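Local coordinates for mannosylglycerate hydrolase MGH1-like glycoside hydrolase domain-containing protein (Thermus thermophilus HB8, PDB 4WVA), which hydrolyses mannosylglycerate, a solute made under osmotic stress, to mannose and glycerate, and probably also splits glucosylglycerate, at residues D165-W170 and V297-G302; R331-S336 and A375-A380; F344-Y349 and D396-Q401; R351-I356 and R392-P397. All blocks are in the same frame, centred on the assembly; numbering follows the deposited sequence.

In the fold
Following the chain from the N terminus, interaction 1 comes first: 297-302 returns to 165-170 and closes a long, about half helical excursion before any other contact opens. Interaction 2 then closes a shorter loop, from 331-336 to helix 372-389, and crosses interactions 3 and 4, whose first segments lie inside it and whose partners follow it. Interactions 3 and 4 open one after the other and close on the same stretch, sharing Asp-396 and Pro-397. Ser-300 and Ser-336 join interactions 1 and 2, and Ser-336 continues to Gly-352 and Pro-353. Interactions 1, 3 and 4 bring active-site or substrate-binding residues together, while interaction 2 ties the same loop to helix 372-389 farther out.

Interaction 1: residues D165-W170 and V297-G302; sequences DNSPAW and VKTSAG
The indole of Trp-170 folds back on its own loop. CB of Ser-167 and CB of Ala-169 lie on one face, the latter 3.5 Å above the ring plane, both offset toward the rim; the backbone O of Asp-165 meets the edge in plane, and NE1 bonds to Ser-162 OG. The loop presents Ser-167, Pro-168 and Ala-169, all compact, to 297-302. CB of Pro-168 touches CG1 of Val-297 at 4.0 Å, a branch anti to its backbone N (chi1 177°); a beta-branched apolar residue puts a methyl at ordinary contact distance close to the backbone. Both segments are loops of the (alpha/alpha)6 barrel of a GH63 hydrolase, and Asp-165, its probable proton donor, stands two residues before Ser-167, with OD2 bonded to Tyr-349 OH. Thr-299 divides its two branches between tasks. Its methyl CG2 packs 3.5 Å from Ser-167 OG and 4.2 Å from Ala-169 CB. Its OG1 takes the crowded position between backbone N and carbonyl carbon (chi1 74°) and bonds to a water at 2.8 Å, which also binds Ser-167 OG at 3.0 Å. Ser-167 OG, anti to its own N, further accepts a weak bond from Ala-169 N at 3.3 Å.

Interaction 2: residues R331-S336 and A375-A380; sequences RYLLPS and AARLKA
Arg-377 carries the polar half of this contact. Its CG is anti to the backbone N (chi1 171°) and the chain then bends at chi2 (62°), which carries the guanidinium along the helix toward the loop, where NE pairs with Asp-381 of the same helix and NH2 donates to the backbone O of Arg-331 at 2.8 Å. The oxygen lies in the guanidinium plane, but the donor stands above the carbonyl plane and the bond is bent, with an N-H...O angle of 130°. Leu-333 crosses the arginine at about a right angle: its CG sits over one guanidinium face near its rim, 3.9 Å above the plane, and its CD1 meets Arg-377 CG. A leucine suits this place because its branched end lies over the flat cation and also reaches the methylenes behind it.

Arg-331 bends in the same sense, anti at chi1 and turned at chi2, and its guanidinium lies with one face on CE2 of Tyr-332. Its NH1 comes 3.9 Å from Arg-377 NH2, the two planes set obliquely. This like-charged approach is probably eased by Asp-381, whose carboxylate forms a salt bridge to each arginine and accepts from Leu-333 N.

The apolar half turns on Leu-378, whose CG is anti to the carbonyl carbon. That torsion, with chi2 near anti, directs CD2 to CB of Leu-333 at 3.8 Å and to CB of Leu-334 at 3.9 Å, two residues joined by a cis peptide. Leu-378 also touches Asn-359, Ala-363 and Phe-366 of helix 356-368, and Leu-334 touches Asn-359 too, so the loop is laid against a helix pair of the (alpha/alpha)6 barrel.

Interaction 3: residues F344-Y349 and D396-Q401; sequences FEPGRY and DPLTGQ
An Asx turn begins the tight connection between strands 394-395 and 402-403, and it packs against a type I beta turn, Glu-345 to Arg-348, that leads into Tyr-349, a probable substrate-binding residue. Asp-396 shapes the first of these. Its CG is anti to the backbone N, and OD1 accepts from Leu-398 N at 2.7 Å and from Thr-399 N at 3.0 Å, the first nearly along the C-O axis and the second from above the carboxylate plane. Gly-400, at phi 86°, takes a conformation that calls for glycine.

Across the contact, Pro-346 and Asp-396 lie side by side, with CB of the proline 3.6 Å from OD2. The carbonyl O of Pro-346 is buried without a hydrogen-bond partner in the model, although CA of Asp-396 makes a CH...O contact to it at 3.4 Å. An alanine at Asp-396 would lose the acceptor of both amides and would probably loosen the turn that Pro-346 rests on. Phe-344 meets Pro-397 tip to tip: CG of the proline touches the ring edge, 3.8 Å from CZ. CD1 of Leu-398 approaches the same edge and also Pro-346 CB. The restricted phi of Pro-346 and Pro-397 suits the turns they sit in.

The type I turn lies in the long loop between helices 313-327 and 356-368; Tyr-332 N, earlier in that same loop, bonds to Pro-397 O of the hairpin 394-403.

Interaction 4: residues R351-I356 and R392-P397; sequences RGPVWI and REYYDP
Val-354 and Tyr-395 form a single antiparallel, hydrogen-bonded pair: Val-354 N donates to Tyr-395 O at 2.8 Å, and Tyr-395 N to Val-354 O at 3.0 Å, on a lone pair. Beside it lies the indole of Trp-355, with the backbone O of Glu-393 over one face, where CB of Tyr-394 also makes a CH-pi contact, 3.8 Å from the five-membered ring centroid. The Tyr-394 ring is inclined by 27° to the indole, but the two are shifted along their planes and share little face; its crowded first torsion (chi1 37°) puts it between Trp-355 and Pro-353, whose CB is 3.5 Å from CD2. CG of Glu-393 lies 3.6 Å from Trp-355 CZ3, with carboxylate and ring planes 85° apart. An alanine at Trp-355 would remove this flat surface and is likely to disturb the placing of Glu-393 and Tyr-394. Farther out, Trp-355 NE1 bonds to Tyr-349 O, Glu-393 OE2 to Tyr-28 OH, and a water links Glu-393 O to Ile-356 N, which starts helix 356-368. Beside this probable catalytic proton acceptor the indole would tend to favour the protonated carboxylate and the Tyr-28 bond, which helps orient it, the charged one; the balance is left open.

Interaction 1: residues D165-W170 and V297-G302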
loop_
_atom_site.group_PDB
_atom_site.type_symbol
_atom_site.label_atom_id
_atom_site.label_comp_id
_atom_site.label_asym_id
_atom_site.label_seq_id
_atom_site.Cartn_x
_atom_site.Cartn_y
_atom_site.Cartn_z
ATOM N N ASP A 165 -7.873 22.744 19.326
ATOM C CA ASP A 165 -8.240 24.128 19.023
ATOM C C ASP A 165 -7.056 25.070 18.844
ATOM O O ASP A 165 -6.996 25.819 17.877
ATOM C CB ASP A 165 -9.137 24.714 20.126
ATOM C CG ASP A 165 -10.323 23.844 20.490
ATOM O OD1 ASP A 165 -10.553 22.761 19.897
ATOM O OD2 ASP A 165 -11.066 24.263 21.414
ATOM N N ASN A 166 -6.126 25.055 19.794
ATOM C CA ASN A 166 -4.994 25.970 19.779
ATOM C C ASN A 166 -3.659 25.286 19.493
ATOM O O ASN A 166 -2.604 25.733 19.948
ATOM C CB ASN A 166 -4.934 26.787 21.083
ATOM C CG ASN A 166 -4.463 25.967 22.266
ATOM O OD1 ASN A 166 -4.571 24.725 22.269
ATOM N ND2 ASN A 166 -3.928 26.645 23.282
ATOM N N SER A 167 -3.696 24.183 18.746
ATOM C CA SER A 167 -2.454 23.541 18.318
ATOM C C SER A 167 -1.512 24.597 17.729
ATOM O O SER A 167 -1.975 25.438 16.966
ATOM C CB SER A 167 -2.736 22.518 17.226
ATOM O OG SER A 167 -1.520 21.917 16.797
ATOM N N PRO A 168 -0.205 24.560 18.077
ATOM C CA PRO A 168 0.741 25.512 17.462
ATOM C C PRO A 168 0.786 25.421 15.944
ATOM O O PRO A 168 1.187 26.383 15.281
ATOM C CB PRO A 168 2.082 25.131 18.085
ATOM C CG PRO A 168 1.704 24.532 19.394
ATOM C CD PRO A 168 0.484 23.711 19.060
ATOM N N ALA A 169 0.357 24.291 15.378
ATOM C CA ALA A 169 0.246 24.185 13.918
ATOM C C ALA A 169 -0.626 25.278 13.306
ATOM O O ALA A 169 -0.360 25.731 12.185
ATOM C CB ALA A 169 -0.279 22.804 13.520
ATOM N N TRP A 170 -1.640 25.751 14.036
ATOM C CA TRP A 170 -2.582 26.726 13.478
ATOM C C TRP A 170 -2.157 28.203 13.654
ATOM O O TRP A 170 -2.849 29.093 13.142
ATOM C CB TRP A 170 -3.989 26.544 14.070
ATOM C CG TRP A 170 -4.468 25.107 14.215
ATOM C CD1 TRP A 170 -5.234 24.619 15.219
ATOM C CD2 TRP A 170 -4.196 24.000 13.338
ATOM N NE1 TRP A 170 -5.477 23.277 15.030
ATOM C CE2 TRP A 170 -4.843 22.870 13.887
ATOM C CE3 TRP A 170 -3.459 23.850 12.148
ATOM C CZ2 TRP A 170 -4.749 21.604 13.314
ATOM C CZ3 TRP A 170 -3.370 22.594 11.586
ATOM C CH2 TRP A 170 -4.018 21.492 12.164
ATOM N N VAL A 297 5.560 22.054 12.079
ATOM C CA VAL A 297 5.416 21.964 13.523
ATOM C C VAL A 297 5.006 20.529 13.804
ATOM O O VAL A 297 4.025 20.068 13.235
ATOM C CB VAL A 297 4.301 22.888 14.057
ATOM C CG1 VAL A 297 4.118 22.710 15.566
ATOM C CG2 VAL A 297 4.582 24.341 13.680
ATOM N N LYS A 298 5.772 19.846 14.643
ATOM C CA LYS A 298 5.503 18.451 14.998
ATOM C C LYS A 298 4.552 18.405 16.186
ATOM O O LYS A 298 4.937 18.748 17.307
ATOM C CB LYS A 298 6.808 17.718 15.316
ATOM C CG LYS A 298 7.779 17.707 14.129
ATOM C CD LYS A 298 8.996 16.835 14.371
ATOM C CE LYS A 298 9.992 17.510 15.283
ATOM N NZ LYS A 298 11.262 16.750 15.487
ATOM N N THR A 299 3.309 18.002 15.932
ATOM C CA THR A 299 2.322 17.845 16.989
ATOM C C THR A 299 1.939 16.373 17.127
ATOM O O THR A 299 2.277 15.536 16.272
ATOM C CB THR A 299 1.054 18.667 16.728
ATOM O OG1 THR A 299 0.283 18.039 15.694
ATOM C CG2 THR A 299 1.393 20.107 16.334
ATOM N N SER A 300 1.210 16.055 18.190
ATOM C CA SER A 300 0.778 14.668 18.386
ATOM C C SER A 300 -0.137 14.187 17.249
ATOM O O SER A 300 -0.259 12.983 17.035
ATOM C CB SER A 300 0.089 14.465 19.735
ATOM O OG SER A 300 -1.053 15.261 19.845
ATOM N N ALA A 301 -0.788 15.108 16.540
ATOM C CA ALA A 301 -1.642 14.728 15.411
ATOM C C ALA A 301 -0.860 14.028 14.300
ATOM O O ALA A 301 -1.398 13.199 13.586
ATOM C CB ALA A 301 -2.359 15.938 14.837
ATOM N N GLY A 302 0.415 14.365 14.172
ATOM C CA GLY A 302 1.282 13.759 13.182
ATOM C C GLY A 302 1.591 12.287 13.392
ATOM O O GLY A 302 2.141 11.673 12.498
HETATM O O HOH W 1 -1.824 19.699 14.847
#

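Interaction 2: residues R331-S336 and A375-A380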
loop_
_atom_site.group_PDB
_atom_site.type_symbol
_atom_site.label_atom_id
_atom_site.label_comp_id
_atom_site.label_asym_id
_atom_site.label_seq_id
_atom_site.Cartn_x
_atom_site.Cartn_y
_atom_site.Cartn_z
ATOM N N ARG A 331 8.206 13.229 31.185
ATOM C CA ARG A 331 7.945 12.007 31.940
ATOM C C ARG A 331 6.794 11.200 31.352
ATOM O O ARG A 331 6.859 9.978 31.283
ATOM C CB ARG A 331 7.654 12.313 33.417
ATOM C CG ARG A 331 7.035 11.164 34.229
ATOM C CD ARG A 331 7.809 9.838 34.254
ATOM N NE ARG A 331 7.028 8.753 34.881
ATOM C CZ ARG A 331 6.203 7.904 34.251
ATOM N NH1 ARG A 331 6.024 7.940 32.919
ATOM N NH2 ARG A 331 5.560 6.975 34.963
ATOM N N TYR A 332 5.739 11.893 30.941
ATOM C CA TYR A 332 4.512 11.245 30.482
ATOM C C TYR A 332 4.345 11.452 28.988
ATOM O O TYR A 332 4.374 12.582 28.524
ATOM C CB TYR A 332 3.290 11.818 31.208
ATOM C CG TYR A 332 3.298 11.516 32.685
ATOM C CD1 TYR A 332 3.639 12.497 33.600
ATOM C CD2 TYR A 332 3.015 10.247 33.153
ATOM C CE1 TYR A 332 3.669 12.230 34.951
ATOM C CE2 TYR A 332 3.052 9.962 34.513
ATOM C CZ TYR A 332 3.383 10.969 35.407
ATOM O OH TYR A 332 3.416 10.714 36.777
ATOM N N LEU A 333 4.206 10.353 28.252
ATOM C CA LEU A 333 3.831 10.407 26.850
ATOM C C LEU A 333 2.318 10.441 26.781
ATOM O O LEU A 333 1.654 9.974 27.708
ATOM C CB LEU A 333 4.340 9.180 26.093
ATOM C CG LEU A 333 5.859 9.070 25.876
ATOM C CD1 LEU A 333 6.154 7.805 25.093
ATOM C CD2 LEU A 333 6.408 10.293 25.158
ATOM N N LEU A 334 1.728 10.998 25.721
ATOM C CA LEU A 334 2.378 11.662 24.598
ATOM C C LEU A 334 2.036 13.150 24.674
ATOM O O LEU A 334 0.872 13.521 24.601
ATOM C CB LEU A 334 1.810 11.103 23.305
ATOM C CG LEU A 334 2.417 11.580 21.992
ATOM C CD1 LEU A 334 3.824 11.062 21.809
ATOM C CD2 LEU A 334 1.526 11.116 20.837
ATOM N N PRO A 335 3.043 14.020 24.827
ATOM C CA PRO A 335 2.688 15.451 24.800
ATOM C C PRO A 335 2.076 15.847 23.459
ATOM O O PRO A 335 2.363 15.226 22.428
ATOM C CB PRO A 335 4.018 16.175 25.029
ATOM C CG PRO A 335 5.063 15.154 24.962
ATOM C CD PRO A 335 4.475 13.786 25.022
ATOM N N SER A 336 1.230 16.867 23.484
ATOM C CA SER A 336 0.516 17.301 22.285
ATOM C C SER A 336 1.397 18.036 21.281
ATOM O O SER A 336 1.020 18.165 20.114
ATOM C CB SER A 336 -0.750 18.075 22.653
ATOM O OG SER A 336 -0.529 19.063 23.675
ATOM N N ALA A 375 3.231 1.049 22.589
ATOM C CA ALA A 375 1.783 1.039 22.882
ATOM C C ALA A 375 1.529 0.856 24.383
ATOM O O ALA A 375 0.686 1.538 24.987
ATOM C CB ALA A 375 1.078 -0.039 22.078
ATOM N N ALA A 376 2.288 -0.049 25.001
ATOM C CA ALA A 376 2.126 -0.319 26.435
ATOM C C ALA A 376 2.510 0.884 27.292
ATOM O O ALA A 376 1.891 1.155 28.320
ATOM C CB ALA A 376 2.953 -1.535 26.821
ATOM N N ARG A 377 3.544 1.597 26.873
ATOM C CA ARG A 377 3.968 2.814 27.560
ATOM C C ARG A 377 2.900 3.909 27.501
ATOM O O ARG A 377 2.649 4.586 28.488
ATOM C CB ARG A 377 5.301 3.280 26.952
ATOM C CG ARG A 377 5.792 4.632 27.391
ATOM C CD ARG A 377 6.084 4.737 28.863
ATOM N NE ARG A 377 6.333 6.121 29.262
ATOM C CZ ARG A 377 7.391 6.841 28.900
ATOM N NH1 ARG A 377 8.348 6.331 28.103
ATOM N NH2 ARG A 377 7.491 8.088 29.334
ATOM N N LEU A 378 2.288 4.098 26.328
ATOM C CA LEU A 378 1.229 5.084 26.156
ATOM C C LEU A 378 0.008 4.755 27.009
ATOM O O LEU A 378 -0.607 5.635 27.622
ATOM C CB LEU A 378 0.812 5.173 24.668
ATOM C CG LEU A 378 1.878 5.803 23.780
ATOM C CD1 LEU A 378 1.700 5.435 22.327
ATOM C CD2 LEU A 378 1.856 7.302 23.972
ATOM N N LYS A 379 -0.359 3.479 27.047
ATOM C CA LYS A 379 -1.404 3.028 27.973
ATOM C C LYS A 379 -1.035 3.246 29.437
ATOM O O LYS A 379 -1.808 3.809 30.213
ATOM C CB LYS A 379 -1.701 1.558 27.749
ATOM C CG LYS A 379 -2.833 1.032 28.617
ATOM C CD LYS A 379 -3.096 -0.433 28.359
ATOM C CE LYS A 379 -4.156 -0.940 29.334
ATOM N NZ LYS A 379 -4.416 -2.390 29.154
ATOM N N ALA A 380 0.134 2.768 29.827
ATOM C CA ALA A 380 0.553 2.900 31.220
ATOM C C ALA A 380 0.576 4.367 31.667
ATOM O O ALA A 380 0.106 4.699 32.751
ATOM C CB ALA A 380 1.918 2.263 31.406
#

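Interaction 3: residues F344-Y349 and D396-Q401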
loop_
_atom_site.group_PDB
_atom_site.type_symbol
_atom_site.label_atom_id
_atom_site.label_comp_id
_atom_site.label_asym_id
_atom_site.label_seq_id
_atom_site.Cartn_x
_atom_site.Cartn_y
_atom_site.Cartn_z
ATOM N N PHE A 344 6.124 24.913 22.866
ATOM C CA PHE A 344 5.719 24.022 23.958
ATOM C C PHE A 344 5.325 24.791 25.219
ATOM O O PHE A 344 6.090 25.625 25.725
ATOM C CB PHE A 344 6.849 23.042 24.249
ATOM C CG PHE A 344 6.554 22.061 25.348
ATOM C CD1 PHE A 344 5.619 21.051 25.168
ATOM C CD2 PHE A 344 7.254 22.103 26.541
ATOM C CE1 PHE A 344 5.369 20.131 26.169
ATOM C CE2 PHE A 344 7.005 21.198 27.547
ATOM C CZ PHE A 344 6.062 20.198 27.363
ATOM N N GLU A 345 4.103 24.539 25.683
ATOM C CA GLU A 345 3.554 25.130 26.896
ATOM C C GLU A 345 2.904 23.971 27.637
ATOM O O GLU A 345 1.828 23.531 27.233
ATOM C CB GLU A 345 2.509 26.214 26.587
ATOM C CG GLU A 345 3.016 27.466 25.879
ATOM C CD GLU A 345 1.910 28.478 25.654
ATOM O OE1 GLU A 345 1.495 29.154 26.627
ATOM O OE2 GLU A 345 1.432 28.601 24.508
ATOM N N PRO A 346 3.534 23.469 28.717
ATOM C CA PRO A 346 3.075 22.198 29.282
ATOM C C PRO A 346 1.693 22.193 29.931
ATOM O O PRO A 346 1.179 21.109 30.209
ATOM C CB PRO A 346 4.146 21.856 30.325
ATOM C CG PRO A 346 4.774 23.164 30.661
ATOM C CD PRO A 346 4.739 23.966 29.411
ATOM N N GLY A 347 1.106 23.364 30.174
ATOM C CA GLY A 347 -0.235 23.444 30.720
ATOM C C GLY A 347 -1.328 23.919 29.778
ATOM O O GLY A 347 -2.514 23.827 30.137
ATOM N N ARG A 348 -0.977 24.423 28.590
ATOM C CA ARG A 348 -1.955 25.160 27.784
ATOM C C ARG A 348 -2.580 24.338 26.657
ATOM O O ARG A 348 -2.209 24.491 25.487
ATOM C CB ARG A 348 -1.395 26.480 27.232
ATOM C CG ARG A 348 -2.509 27.426 26.811
ATOM C CD ARG A 348 -2.021 28.687 26.138
ATOM N NE ARG A 348 -1.288 29.552 27.058
ATOM C CZ ARG A 348 -1.846 30.449 27.872
ATOM N NH1 ARG A 348 -3.164 30.631 27.935
ATOM N NH2 ARG A 348 -1.061 31.180 28.650
ATOM N N TYR A 349 -3.511 23.463 27.042
ATOM C CA TYR A 349 -4.509 22.897 26.139
ATOM C C TYR A 349 -3.830 21.980 25.111
ATOM O O TYR A 349 -3.356 20.916 25.492
ATOM C CB TYR A 349 -5.350 24.034 25.519
ATOM C CG TYR A 349 -6.761 23.714 25.069
ATOM C CD1 TYR A 349 -7.543 22.751 25.698
ATOM C CD2 TYR A 349 -7.359 24.454 24.062
ATOM C CE1 TYR A 349 -8.854 22.509 25.302
ATOM C CE2 TYR A 349 -8.654 24.219 23.666
ATOM C CZ TYR A 349 -9.403 23.237 24.276
ATOM O OH TYR A 349 -10.712 23.008 23.874
ATOM N N ASP A 396 -0.269 17.856 32.473
ATOM C CA ASP A 396 1.075 18.383 32.280
ATOM C C ASP A 396 2.020 17.197 32.030
ATOM O O ASP A 396 2.050 16.251 32.817
ATOM C CB ASP A 396 1.481 19.195 33.528
ATOM C CG ASP A 396 2.843 19.852 33.405
ATOM O OD1 ASP A 396 3.827 19.169 33.082
ATOM O OD2 ASP A 396 2.928 21.069 33.666
ATOM N N PRO A 397 2.775 17.212 30.911
ATOM C CA PRO A 397 3.605 16.032 30.612
ATOM C C PRO A 397 4.862 15.929 31.480
ATOM O O PRO A 397 5.488 14.878 31.523
ATOM C CB PRO A 397 4.002 16.223 29.147
ATOM C CG PRO A 397 3.743 17.629 28.837
ATOM C CD PRO A 397 2.848 18.242 29.860
ATOM N N LEU A 398 5.207 17.016 32.166
ATOM C CA LEU A 398 6.433 17.056 32.961
ATOM C C LEU A 398 6.142 16.618 34.381
ATOM O O LEU A 398 6.915 15.864 34.965
ATOM C CB LEU A 398 7.017 18.476 32.952
ATOM C CG LEU A 398 7.239 19.069 31.555
ATOM C CD1 LEU A 398 7.909 20.428 31.674
ATOM C CD2 LEU A 398 8.052 18.128 30.670
ATOM N N THR A 399 5.024 17.091 34.929
ATOM C CA THR A 399 4.661 16.842 36.327
ATOM C C THR A 399 3.532 15.844 36.508
ATOM O O THR A 399 3.373 15.300 37.593
ATOM C CB THR A 399 4.219 18.136 37.027
ATOM O OG1 THR A 399 2.996 18.619 36.440
ATOM C CG2 THR A 399 5.298 19.188 36.925
ATOM N N GLY A 400 2.712 15.675 35.466
ATOM C CA GLY A 400 1.527 14.846 35.548
ATOM C C GLY A 400 0.289 15.544 36.081
ATOM O O GLY A 400 -0.757 14.926 36.173
ATOM N N GLN A 401 0.390 16.830 36.427
ATOM C CA GLN A 401 -0.722 17.523 37.061
ATOM C C GLN A 401 -1.930 17.618 36.127
ATOM O O GLN A 401 -1.775 17.932 34.952
ATOM C CB GLN A 401 -0.323 18.946 37.458
ATOM C CG GLN A 401 0.819 19.065 38.452
ATOM C CD GLN A 401 1.402 20.475 38.436
ATOM O OE1 GLN A 401 2.444 20.748 37.805
ATOM N NE2 GLN A 401 0.692 21.400 39.088
#

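Interaction 4: residues R351-I356 and R392-P397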
loop_
_atom_site.group_PDB
_atom_site.type_symbol
_atom_site.label_atom_id
_atom_site.label_comp_id
_atom_site.label_asym_id
_atom_site.label_seq_id
_atom_site.Cartn_x
_atom_site.Cartn_y
_atom_site.Cartn_z
ATOM N N ARG A 351 -1.042 22.696 23.299
ATOM C CA ARG A 351 0.300 23.162 23.034
ATOM C C ARG A 351 1.357 22.443 23.878
ATOM O O ARG A 351 2.441 22.967 24.090
ATOM C CB ARG A 351 0.348 24.686 23.258
ATOM C CG ARG A 351 -0.719 25.404 22.449
ATOM C CD ARG A 351 -0.651 26.907 22.603
ATOM N NE ARG A 351 0.500 27.514 21.949
ATOM C CZ ARG A 351 0.541 27.936 20.684
ATOM N NH1 ARG A 351 -0.491 27.775 19.857
ATOM N NH2 ARG A 351 1.649 28.538 20.242
ATOM N N GLY A 352 1.056 21.225 24.336
ATOM C CA GLY A 352 2.003 20.480 25.179
ATOM C C GLY A 352 1.392 19.396 26.060
ATOM O O GLY A 352 1.963 18.305 26.191
ATOM N N PRO A 353 0.249 19.686 26.699
ATOM C CA PRO A 353 -0.367 18.674 27.556
ATOM C C PRO A 353 -0.678 17.320 26.883
ATOM O O PRO A 353 -0.846 17.244 25.667
ATOM C CB PRO A 353 -1.657 19.346 28.000
ATOM C CG PRO A 353 -1.298 20.781 28.053
ATOM C CD PRO A 353 -0.453 20.983 26.820
ATOM N N VAL A 354 -0.724 16.284 27.721
ATOM C CA VAL A 354 -1.077 14.914 27.351
ATOM C C VAL A 354 -2.590 14.768 27.342
ATOM O O VAL A 354 -3.300 15.207 28.264
ATOM C CB VAL A 354 -0.477 13.887 28.349
ATOM C CG1 VAL A 354 -0.960 12.465 28.061
ATOM C CG2 VAL A 354 1.054 13.905 28.322
ATOM N N TRP A 355 -3.095 14.130 26.299
ATOM C CA TRP A 355 -4.519 13.888 26.123
ATOM C C TRP A 355 -4.783 12.401 26.012
ATOM O O TRP A 355 -4.120 11.677 25.272
ATOM C CB TRP A 355 -5.032 14.569 24.860
ATOM C CG TRP A 355 -5.055 16.074 24.928
ATOM C CD1 TRP A 355 -3.994 16.926 24.872
ATOM C CD2 TRP A 355 -6.217 16.886 25.044
ATOM N NE1 TRP A 355 -4.428 18.235 24.959
ATOM C CE2 TRP A 355 -5.791 18.236 25.055
ATOM C CE3 TRP A 355 -7.581 16.605 25.137
ATOM C CZ2 TRP A 355 -6.685 19.294 25.137
ATOM C CZ3 TRP A 355 -8.468 17.649 25.234
ATOM C CH2 TRP A 355 -8.019 18.984 25.227
ATOM N N ILE A 356 -5.805 11.944 26.707
ATOM C CA ILE A 356 -6.050 10.515 26.777
ATOM C C ILE A 356 -6.536 9.937 25.448
ATOM O O ILE A 356 -6.159 8.809 25.084
ATOM C CB ILE A 356 -7.048 10.183 27.910
ATOM C CG1 ILE A 356 -6.550 10.721 29.257
ATOM C CG2 ILE A 356 -7.288 8.692 28.024
ATOM C CD1 ILE A 356 -5.207 10.229 29.734
ATOM N N ARG A 392 -9.366 14.127 33.964
ATOM C CA ARG A 392 -9.186 15.510 33.570
ATOM C C ARG A 392 -9.062 15.568 32.060
ATOM O O ARG A 392 -8.798 14.551 31.389
ATOM C CB ARG A 392 -7.923 16.095 34.196
ATOM C CG ARG A 392 -7.957 16.118 35.728
ATOM C CD ARG A 392 -9.042 17.022 36.289
ATOM N NE ARG A 392 -8.918 18.417 35.851
ATOM C CZ ARG A 392 -8.166 19.344 36.435
ATOM N NH1 ARG A 392 -7.428 19.050 37.497
ATOM N NH2 ARG A 392 -8.126 20.575 35.937
ATOM N N GLU A 393 -9.248 16.768 31.532
ATOM C CA GLU A 393 -9.203 16.975 30.086
ATOM C C GLU A 393 -7.784 16.726 29.525
ATOM O O GLU A 393 -7.631 16.137 28.443
ATOM C CB GLU A 393 -9.730 18.365 29.740
ATOM C CG GLU A 393 -10.157 18.551 28.294
ATOM C CD GLU A 393 -10.745 19.933 28.019
ATOM O OE1 GLU A 393 -10.916 20.710 28.990
ATOM O OE2 GLU A 393 -11.060 20.243 26.836
ATOM N N TYR A 394 -6.746 17.178 30.232
ATOM C CA TYR A 394 -5.368 16.974 29.794
ATOM C C TYR A 394 -4.462 17.074 31.006
ATOM O O TYR A 394 -4.930 17.402 32.108
ATOM C CB TYR A 394 -4.949 17.950 28.683
ATOM C CG TYR A 394 -5.505 19.345 28.831
ATOM C CD1 TYR A 394 -6.797 19.632 28.414
ATOM C CD2 TYR A 394 -4.751 20.369 29.382
ATOM C CE1 TYR A 394 -7.335 20.881 28.572
ATOM C CE2 TYR A 394 -5.284 21.633 29.523
ATOM C CZ TYR A 394 -6.581 21.879 29.112
ATOM O OH TYR A 394 -7.165 23.132 29.235
ATOM N N TYR A 395 -3.200 16.749 30.794
ATOM C CA TYR A 395 -2.245 16.607 31.884
ATOM C C TYR A 395 -0.920 17.215 31.504
ATOM O O TYR A 395 -0.478 17.102 30.368
ATOM C CB TYR A 395 -2.045 15.137 32.262
ATOM C CG TYR A 395 -3.327 14.435 32.633
ATOM C CD1 TYR A 395 -4.163 13.912 31.649
ATOM C CD2 TYR A 395 -3.728 14.311 33.961
ATOM C CE1 TYR A 395 -5.343 13.277 31.972
ATOM C CE2 TYR A 395 -4.919 13.687 34.286
ATOM C CZ TYR A 395 -5.729 13.178 33.289
ATOM O OH TYR A 395 -6.916 12.549 33.591
ATOM N N ASP A 396 -0.269 17.856 32.473
ATOM C CA ASP A 396 1.075 18.383 32.280
ATOM C C ASP A 396 2.020 17.197 32.030
ATOM O O ASP A 396 2.050 16.251 32.817
ATOM C CB ASP A 396 1.481 19.195 33.528
ATOM C CG ASP A 396 2.843 19.852 33.405
ATOM O OD1 ASP A 396 3.827 19.169 33.082
ATOM O OD2 ASP A 396 2.928 21.069 33.666
ATOM N N PRO A 397 2.775 17.212 30.911
ATOM C CA PRO A 397 3.605 16.032 30.612
ATOM C C PRO A 397 4.862 15.929 31.480
ATOM O O PRO A 397 5.488 14.878 31.523
ATOM C CB PRO A 397 4.002 16.223 29.147
ATOM C CG PRO A 397 3.743 17.629 28.837
ATOM C CD PRO A 397 2.848 18.242 29.860
HETATM O O HOH W 2 -8.001 13.578 27.797
#